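Local coordinates for protein PilX (Neisseria meningitidis, PDB 2OPE) that is a minor type IV pilin that probably modulates the adhesion and aggregation conferred by the type IV pili of this pathogen, at residues A[56-61]-A[84-89]. Numbering follows the deposited sequence.
Sequences AEKYNV and TGYTLS
The hydroxyl end of Tyr59 meets the ring of Tyr86: Tyr59 OH lies 3.6 Å from Tyr86 CD2, and the two side chains cross at about a right angle. With CG of Tyr59 anti to its carbonyl carbon and beside the backbone N (chi1 -63°), the ring reaches from the start of strand 59-65 to the 84-89 segment, a span that a long, flat side chain suits. Its hydroxyl donates to a water 2.6 Å from Tyr59 OH, and the same water donates to Leu88 O, 2.9 Å away; a tyrosine thus combines apolar packing with a polar end that one solvent molecule links to the opposing backbone. Leu88 O also lies at the edge of the Tyr59 ring, near its plane, 3.7 Å from Tyr59 CE2. The arrangement belongs to the pilin fold, in which an antiparallel sheet packs on the long N-terminal helix: Tyr8 and Leu12 of helix 5-28 touch Tyr59. Tyr86 suits its place because its broad ring meets Tyr59 while also touching Pro80 and Glu5. Next to Tyr59, Lys58 brings one methylene, CD, within 4.2 Å of Tyr86 CE2, a loose apolar touch, while its charge makes a cation-pi contact with Tyr8.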
loop_
_atom_site.group_PDB
_atom_site.type_symbol
_atom_site.label_atom_id
_atom_site.label_comp_id
_atom_site.label_asym_id
_atom_site.label_seq_id
_atom_site.Cartn_x
_atom_site.Cartn_y
_atom_site.Cartn_z
ATOM N N ALA A 56 -5.284 9.131 -7.818
ATOM C CA ALA A 56 -4.752 10.047 -6.802
ATOM C C ALA A 56 -5.805 10.959 -6.191
ATOM O O ALA A 56 -5.685 11.371 -5.044
ATOM C CB ALA A 56 -3.591 10.898 -7.379
ATOM N N GLU A 57 -6.811 11.304 -6.971
ATOM C CA GLU A 57 -7.930 12.088 -6.496
ATOM C C GLU A 57 -8.691 11.382 -5.377
ATOM O O GLU A 57 -9.298 12.030 -4.514
ATOM C CB GLU A 57 -8.914 12.247 -7.640
ATOM C CG GLU A 57 -8.896 13.566 -8.309
ATOM C CD GLU A 57 -9.890 13.608 -9.444
ATOM O OE1 GLU A 57 -9.928 14.638 -10.159
ATOM O OE2 GLU A 57 -10.618 12.597 -9.626
ATOM N N LYS A 58 -8.693 10.053 -5.425
ATOM C CA LYS A 58 -9.605 9.271 -4.599
ATOM C C LYS A 58 -8.973 8.515 -3.438
ATOM O O LYS A 58 -9.669 8.211 -2.468
ATOM C CB LYS A 58 -10.356 8.274 -5.472
ATOM C CG LYS A 58 -11.119 8.921 -6.577
ATOM C CD LYS A 58 -11.579 7.942 -7.648
ATOM C CE LYS A 58 -12.255 8.720 -8.772
ATOM N NZ LYS A 58 -13.461 9.526 -8.301
ATOM N N TYR A 59 -7.673 8.199 -3.553
ATOM C CA TYR A 59 -6.974 7.340 -2.600
ATOM C C TYR A 59 -5.706 7.952 -2.050
ATOM O O TYR A 59 -5.039 8.696 -2.746
ATOM C CB TYR A 59 -6.610 6.027 -3.269
ATOM C CG TYR A 59 -7.813 5.281 -3.688
ATOM C CD1 TYR A 59 -8.257 5.302 -5.023
ATOM C CD2 TYR A 59 -8.538 4.552 -2.763
ATOM C CE1 TYR A 59 -9.378 4.607 -5.422
ATOM C CE2 TYR A 59 -9.654 3.861 -3.152
ATOM C CZ TYR A 59 -10.074 3.900 -4.484
ATOM O OH TYR A 59 -11.200 3.192 -4.828
ATOM N N ASN A 60 -5.386 7.629 -0.793
ATOM C CA ASN A 60 -4.036 7.851 -0.236
ATOM C C ASN A 60 -3.225 6.552 -0.087
ATOM O O ASN A 60 -3.739 5.535 0.342
ATOM C CB ASN A 60 -4.106 8.598 1.087
ATOM C CG ASN A 60 -4.642 10.015 0.921
ATOM O OD1 ASN A 60 -4.231 10.757 0.025
ATOM N ND2 ASN A 60 -5.598 10.371 1.740
ATOM N N VAL A 61 -1.961 6.580 -0.481
ATOM C CA VAL A 61 -1.111 5.417 -0.296
ATOM C C VAL A 61 0.004 5.711 0.736
ATOM O O VAL A 61 0.644 6.774 0.708
ATOM C CB VAL A 61 -0.583 4.908 -1.673
ATOM C CG1 VAL A 61 0.430 3.809 -1.501
ATOM C CG2 VAL A 61 -1.752 4.414 -2.516
ATOM N N THR A 84 -15.361 10.665 1.233
ATOM C CA THR A 84 -15.725 10.537 -0.175
ATOM C C THR A 84 -16.757 9.462 -0.490
ATOM O O THR A 84 -17.182 9.345 -1.648
ATOM C CB THR A 84 -14.506 10.251 -1.038
ATOM O OG1 THR A 84 -14.061 8.906 -0.812
ATOM C CG2 THR A 84 -13.393 11.230 -0.719
ATOM N N GLY A 85 -17.175 8.688 0.512
ATOM C CA GLY A 85 -18.156 7.647 0.271
ATOM C C GLY A 85 -17.522 6.349 -0.226
ATOM O O GLY A 85 -18.176 5.315 -0.309
ATOM N N TYR A 86 -16.240 6.371 -0.542
ATOM C CA TYR A 86 -15.591 5.139 -0.984
ATOM C C TYR A 86 -15.090 4.373 0.238
ATOM O O TYR A 86 -14.706 4.976 1.266
ATOM C CB TYR A 86 -14.479 5.452 -2.007
ATOM C CG TYR A 86 -14.934 5.525 -3.480
ATOM C CD1 TYR A 86 -16.255 5.744 -3.837
ATOM C CD2 TYR A 86 -14.021 5.352 -4.505
ATOM C CE1 TYR A 86 -16.636 5.787 -5.197
ATOM C CE2 TYR A 86 -14.369 5.368 -5.824
ATOM C CZ TYR A 86 -15.659 5.586 -6.188
ATOM O OH TYR A 86 -15.955 5.607 -7.552
ATOM N N THR A 87 -15.119 3.049 0.125
ATOM C CA THR A 87 -14.697 2.136 1.202
ATOM C C THR A 87 -13.598 1.100 0.819
ATOM O O THR A 87 -12.700 0.791 1.630
ATOM C CB THR A 87 -15.902 1.326 1.738
ATOM O OG1 THR A 87 -16.572 0.722 0.626
ATOM C CG2 THR A 87 -16.908 2.220 2.531
ATOM N N LEU A 88 -13.694 0.561 -0.399
ATOM C CA LEU A 88 -12.816 -0.503 -0.830
ATOM C C LEU A 88 -11.394 -0.010 -0.690
ATOM O O LEU A 88 -11.091 1.128 -1.061
ATOM C CB LEU A 88 -13.092 -0.918 -2.294
ATOM C CG LEU A 88 -14.470 -1.505 -2.651
ATOM C CD1 LEU A 88 -14.592 -1.932 -4.096
ATOM C CD2 LEU A 88 -14.872 -2.635 -1.697
ATOM N N SER A 89 -10.520 -0.895 -0.216
ATOM C CA SER A 89 -9.137 -0.535 0.020
ATOM C C SER A 89 -8.216 -1.661 -0.449
ATOM O O SER A 89 -8.684 -2.664 -0.990
ATOM C CB SER A 89 -8.931 -0.205 1.494
ATOM O OG SER A 89 -9.884 0.778 1.903
HETATM O O HOH W 1 -12.785 2.541 -2.872
#